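Long-range contact in alpha-fucosidase (Bifidobacterium bifidum, PDB 2EAB), which probably hydrolyses alpha-1,2-linked L-fucose from glycans, this chain being the family 95 glycoside hydrolase catalytic part of a longer, probably membrane-anchored protein: residues 550-564 / 572-584. Residues are numbered along the deposited sequence; the frame is centred on the assembly and turned at random.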
loop_
_atom_site.group_PDB
_atom_site.type_symbol
_atom_site.label_atom_id
_atom_site.label_comp_id
_atom_site.label_asym_id
_atom_site.label_seq_id
_atom_site.Cartn_x
_atom_site.Cartn_y
_atom_site.Cartn_z
ATOM N N ALA A 550 -21.992 12.146 -22.809
ATOM C CA ALA A 550 -23.052 12.006 -21.820
ATOM C C ALA A 550 -24.419 12.330 -22.397
ATOM O O ALA A 550 -24.550 13.152 -23.311
ATOM C CB ALA A 550 -22.779 12.898 -20.632
ATOM N N GLY A 551 -25.429 11.658 -21.857
ATOM C CA GLY A 551 -26.812 12.064 -22.037
ATOM C C GLY A 551 -27.131 13.266 -21.171
ATOM O O GLY A 551 -26.273 13.777 -20.440
ATOM N N SER A 552 -28.382 13.712 -21.246
ATOM C CA SER A 552 -28.805 14.969 -20.627
ATOM C C SER A 552 -28.608 15.036 -19.109
ATOM O O SER A 552 -28.470 16.129 -18.557
ATOM C CB SER A 552 -30.259 15.287 -20.988
ATOM O OG SER A 552 -31.118 14.243 -20.581
ATOM N N SER A 553 -28.577 13.889 -18.432
ATOM C CA SER A 553 -28.451 13.896 -16.972
ATOM C C SER A 553 -27.080 14.367 -16.480
ATOM O O SER A 553 -26.948 14.792 -15.334
ATOM C CB SER A 553 -28.796 12.529 -16.369
ATOM O OG SER A 553 -27.746 11.597 -16.549
ATOM N N SER A 554 -26.072 14.287 -17.346
ATOM C CA SER A 554 -24.709 14.660 -16.960
ATOM C C SER A 554 -24.122 15.838 -17.745
ATOM O O SER A 554 -22.913 16.081 -17.708
ATOM C CB SER A 554 -23.781 13.441 -16.985
ATOM O OG SER A 554 -24.098 12.578 -15.906
ATOM N N GLY A 555 -24.987 16.579 -18.437
ATOM C CA GLY A 555 -24.587 17.811 -19.104
ATOM C C GLY A 555 -23.795 17.588 -20.373
ATOM O O GLY A 555 -23.951 16.572 -21.049
ATOM N N ASP A 556 -22.937 18.553 -20.685
ATOM C CA ASP A 556 -22.165 18.552 -21.918
ATOM C C ASP A 556 -20.722 18.164 -21.621
ATOM O O ASP A 556 -19.901 19.009 -21.269
ATOM C CB ASP A 556 -22.235 19.936 -22.580
ATOM C CG ASP A 556 -21.655 19.952 -23.990
ATOM O OD1 ASP A 556 -21.094 18.930 -24.444
ATOM O OD2 ASP A 556 -21.774 21.005 -24.654
ATOM N N ARG A 557 -20.424 16.874 -21.758
ATOM C CA ARG A 557 -19.104 16.337 -21.423
ATOM C C ARG A 557 -19.003 14.899 -21.891
ATOM O O ARG A 557 -20.020 14.250 -22.132
ATOM C CB ARG A 557 -18.848 16.393 -19.904
ATOM C CG ARG A 557 -19.992 15.836 -19.050
ATOM C CD ARG A 557 -19.572 15.542 -17.609
ATOM N NE ARG A 557 -18.983 16.682 -16.906
ATOM C CZ ARG A 557 -19.676 17.666 -16.339
ATOM N NH1 ARG A 557 -21.006 17.696 -16.413
ATOM N NH2 ARG A 557 -19.031 18.640 -15.714
ATOM N N LEU A 558 -17.777 14.404 -22.022
ATOM C CA LEU A 558 -17.558 12.964 -22.042
ATOM C C LEU A 558 -17.666 12.445 -20.619
ATOM O O LEU A 558 -17.208 13.101 -19.681
ATOM C CB LEU A 558 -16.174 12.607 -22.586
ATOM C CG LEU A 558 -15.872 12.864 -24.060
ATOM C CD1 LEU A 558 -14.425 12.490 -24.351
ATOM C CD2 LEU A 558 -16.821 12.088 -24.969
ATOM N N THR A 559 -18.274 11.274 -20.461
ATOM C CA THR A 559 -18.200 10.541 -19.203
ATOM C C THR A 559 -17.740 9.119 -19.484
ATOM O O THR A 559 -17.577 8.716 -20.639
ATOM C CB THR A 559 -19.556 10.468 -18.461
ATOM O OG1 THR A 559 -20.474 9.688 -19.235
ATOM C CG2 THR A 559 -20.134 11.856 -18.176
ATOM N N THR A 560 -17.553 8.358 -18.413
ATOM C CA THR A 560 -17.164 6.959 -18.528
ATOM C C THR A 560 -18.367 6.022 -18.660
ATOM O O THR A 560 -18.212 4.803 -18.591
ATOM C CB THR A 560 -16.334 6.522 -17.312
ATOM O OG1 THR A 560 -17.062 6.827 -16.115
ATOM C CG2 THR A 560 -15.004 7.251 -17.278
ATOM N N GLY A 561 -19.561 6.573 -18.864
ATOM C CA GLY A 561 -20.756 5.742 -18.981
ATOM C C GLY A 561 -21.188 5.193 -17.636
ATOM O O GLY A 561 -20.911 5.791 -16.590
ATOM N N VAL A 562 -21.860 4.046 -17.656
ATOM C CA VAL A 562 -22.475 3.525 -16.440
ATOM C C VAL A 562 -21.454 3.377 -15.306
ATOM O O VAL A 562 -20.388 2.779 -15.482
ATOM C CB VAL A 562 -23.305 2.249 -16.712
ATOM C CG1 VAL A 562 -22.434 1.105 -17.171
ATOM C CG2 VAL A 562 -24.120 1.875 -15.494
ATOM N N ALA A 563 -21.784 3.954 -14.158
ATOM C CA ALA A 563 -20.849 3.991 -13.039
ATOM C C ALA A 563 -21.549 4.088 -11.703
ATOM O O ALA A 563 -22.633 4.677 -11.592
ATOM C CB ALA A 563 -19.875 5.152 -13.202
ATOM N N TYR A 564 -20.893 3.521 -10.692
ATOM C CA TYR A 564 -21.304 3.602 -9.300
ATOM C C TYR A 564 -20.271 4.413 -8.542
ATOM O O TYR A 564 -19.069 4.272 -8.781
ATOM C CB TYR A 564 -21.377 2.193 -8.715
ATOM C CG TYR A 564 -21.885 2.100 -7.295
ATOM C CD1 TYR A 564 -23.079 2.711 -6.917
ATOM C CD2 TYR A 564 -21.185 1.373 -6.334
ATOM C CE1 TYR A 564 -23.554 2.615 -5.617
ATOM C CE2 TYR A 564 -21.658 1.264 -5.030
ATOM C CZ TYR A 564 -22.842 1.889 -4.681
ATOM O OH TYR A 564 -23.308 1.780 -3.393
ATOM N N GLY A 572 -26.105 2.877 -11.049
ATOM C CA GLY A 572 -25.616 3.164 -12.389
ATOM C C GLY A 572 -26.081 4.512 -12.884
ATOM O O GLY A 572 -27.232 4.671 -13.287
ATOM N N THR A 573 -25.183 5.488 -12.831
ATOM C CA THR A 573 -25.446 6.824 -13.358
ATOM C C THR A 573 -24.589 7.066 -14.601
ATOM O O THR A 573 -23.751 6.231 -14.964
ATOM C CB THR A 573 -25.176 7.925 -12.308
ATOM O OG1 THR A 573 -23.780 7.953 -11.981
ATOM C CG2 THR A 573 -25.975 7.674 -11.039
ATOM N N ASP A 574 -24.808 8.207 -15.252
ATOM C CA ASP A 574 -24.064 8.555 -16.452
ATOM C C ASP A 574 -22.726 9.172 -16.050
ATOM O O ASP A 574 -22.572 10.395 -15.968
ATOM C CB ASP A 574 -24.891 9.497 -17.329
ATOM C CG ASP A 574 -24.355 9.613 -18.741
ATOM O OD1 ASP A 574 -23.200 9.211 -19.002
ATOM O OD2 ASP A 574 -25.110 10.109 -19.604
ATOM N N GLY A 575 -21.762 8.298 -15.781
ATOM C CA GLY A 575 -20.489 8.707 -15.215
ATOM C C GLY A 575 -20.657 9.221 -13.802
ATOM O O GLY A 575 -21.758 9.219 -13.243
ATOM N N ASN A 576 -19.550 9.666 -13.223
ATOM C CA ASN A 576 -19.544 10.330 -11.925
ATOM C C ASN A 576 -18.176 10.959 -11.695
ATOM O O ASN A 576 -17.237 10.724 -12.454
ATOM C CB ASN A 576 -19.969 9.394 -10.771
ATOM C CG ASN A 576 -19.086 8.162 -10.636
ATOM O OD1 ASN A 576 -17.890 8.182 -10.952
ATOM N ND2 ASN A 576 -19.675 7.077 -10.140
ATOM N N THR A 577 -18.071 11.753 -10.643
ATOM C CA THR A 577 -16.848 12.491 -10.364
ATOM C C THR A 577 -15.689 11.557 -10.020
ATOM O O THR A 577 -14.549 11.807 -10.423
ATOM C CB THR A 577 -17.100 13.496 -9.248
ATOM O OG1 THR A 577 -18.175 14.345 -9.663
ATOM C CG2 THR A 577 -15.859 14.338 -8.949
ATOM N N TYR A 578 -15.991 10.479 -9.296
ATOM C CA TYR A 578 -15.022 9.440 -8.966
ATOM C C TYR A 578 -14.298 8.936 -10.228
ATOM O O TYR A 578 -13.071 9.064 -10.357
ATOM C CB TYR A 578 -15.752 8.321 -8.200
ATOM C CG TYR A 578 -15.131 6.948 -8.283
ATOM C CD1 TYR A 578 -13.879 6.681 -7.732
ATOM C CD2 TYR A 578 -15.819 5.901 -8.893
ATOM C CE1 TYR A 578 -13.312 5.406 -7.821
ATOM C CE2 TYR A 578 -15.269 4.634 -8.983
ATOM C CZ TYR A 578 -14.023 4.389 -8.448
ATOM O OH TYR A 578 -13.498 3.120 -8.578
ATOM N N GLU A 579 -15.058 8.416 -11.187
ATOM C CA GLU A 579 -14.433 7.847 -12.382
ATOM C C GLU A 579 -13.823 8.899 -13.297
ATOM O O GLU A 579 -12.735 8.697 -13.835
ATOM C CB GLU A 579 -15.405 6.963 -13.163
ATOM C CG GLU A 579 -15.775 5.682 -12.430
ATOM C CD GLU A 579 -16.253 4.561 -13.343
ATOM O OE1 GLU A 579 -16.468 4.792 -14.551
ATOM O OE2 GLU A 579 -16.427 3.429 -12.842
ATOM N N SER A 580 -14.515 10.021 -13.475
ATOM C CA SER A 580 -13.981 11.080 -14.327
ATOM C C SER A 580 -12.701 11.684 -13.773
ATOM O O SER A 580 -11.795 12.005 -14.542
ATOM C CB SER A 580 -15.020 12.161 -14.603
ATOM O OG SER A 580 -16.044 11.631 -15.421
ATOM N N SER A 581 -12.613 11.817 -12.452
ATOM C CA SER A 581 -11.388 12.333 -11.839
ATOM C C SER A 581 -10.221 11.391 -12.092
ATOM O O SER A 581 -9.103 11.835 -12.382
ATOM C CB SER A 581 -11.567 12.551 -10.338
ATOM O OG SER A 581 -12.516 13.573 -10.092
ATOM N N LEU A 582 -10.491 10.093 -11.991
ATOM C CA LEU A 582 -9.462 9.089 -12.222
ATOM C C LEU A 582 -9.032 9.035 -13.686
ATOM O O LEU A 582 -7.837 8.944 -13.987
ATOM C CB LEU A 582 -9.927 7.711 -11.753
ATOM C CG LEU A 582 -10.004 7.547 -10.234
ATOM C CD1 LEU A 582 -10.599 6.199 -9.888
ATOM C CD2 LEU A 582 -8.640 7.719 -9.575
ATOM N N VAL A 583 -9.990 9.083 -14.605
ATOM C CA VAL A 583 -9.644 9.023 -16.027
ATOM C C VAL A 583 -8.913 10.297 -16.458
ATOM O O VAL A 583 -7.943 10.232 -17.220
ATOM C CB VAL A 583 -10.870 8.695 -16.910
ATOM C CG1 VAL A 583 -10.526 8.791 -18.400
ATOM C CG2 VAL A 583 -11.371 7.294 -16.582
ATOM N N TRP A 584 -9.363 11.438 -15.941
ATOM C CA TRP A 584 -8.682 12.707 -16.179
ATOM C C TRP A 584 -7.223 12.619 -15.733
ATOM O O TRP A 584 -6.317 13.018 -16.477
ATOM C CB TRP A 584 -9.413 13.836 -15.459
ATOM C CG TRP A 584 -8.846 15.205 -15.687
ATOM C CD1 TRP A 584 -9.220 16.103 -16.645
ATOM C CD2 TRP A 584 -7.812 15.840 -14.925
ATOM N NE1 TRP A 584 -8.481 17.256 -16.528
ATOM C CE2 TRP A 584 -7.613 17.124 -15.478
ATOM C CE3 TRP A 584 -7.043 15.453 -13.820
ATOM C CZ2 TRP A 584 -6.665 18.020 -14.969
ATOM C CZ3 TRP A 584 -6.100 16.343 -13.317
ATOM C CH2 TRP A 584 -5.927 17.617 -13.888
HETATM O O HOH W 1 -26.859 10.079 -14.447
HETATM O O HOH W 2 -27.708 10.873 -19.081
HETATM O O HOH W 3 -16.877 13.464 -17.040
HETATM O O HOH W 4 -17.908 1.983 -14.833
HETATM O O HOH W 5 -22.548 6.926 -9.823
HETATM O O HOH W 6 -18.491 2.042 -11.413
#
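Asp574 is gripped by Gly551 and Ser554 of the loop and by Thr559 of the strand that follows. OD2 accepts from Gly551 N on the syn side at 2.8 Å, and a water shared with Ser553 OG also sits beside it. OD1 is met nearly head-on by Thr559 OG1, also at 2.8 Å, and is bonded to His548. CG lies anti to the backbone N (chi1 -165°), which carries the carboxylate to these donors. The backbone O of Asp574 accepts from Ser554 OG at 2.7 Å, on a lone pair. An alanine here would remove the carboxylate and would probably leave Gly551 N and Thr559 OG1 without their acceptor. Thr560 OG1 donates to Glu579 OE1 at 2.6 Å, from the anti side; two waters lie at hydrogen-bonding distance of OE2. Asn576 OD1 caps the helix by accepting from Glu579 N, and its ND2 donates to a water shared with Ala563 O and Thr573 OG1. Thr573 N donates to Ala563 O at 2.9 Å, pairing the strands of an antiparallel hairpin in the family 95 catalytic region. Gly575 N donates to Gly561 O just beyond. Strand 548-549 completes a three-stranded sheet; helix 103-113 touches Val562 and Asp574, helix 632-639 Leu558 and Val583.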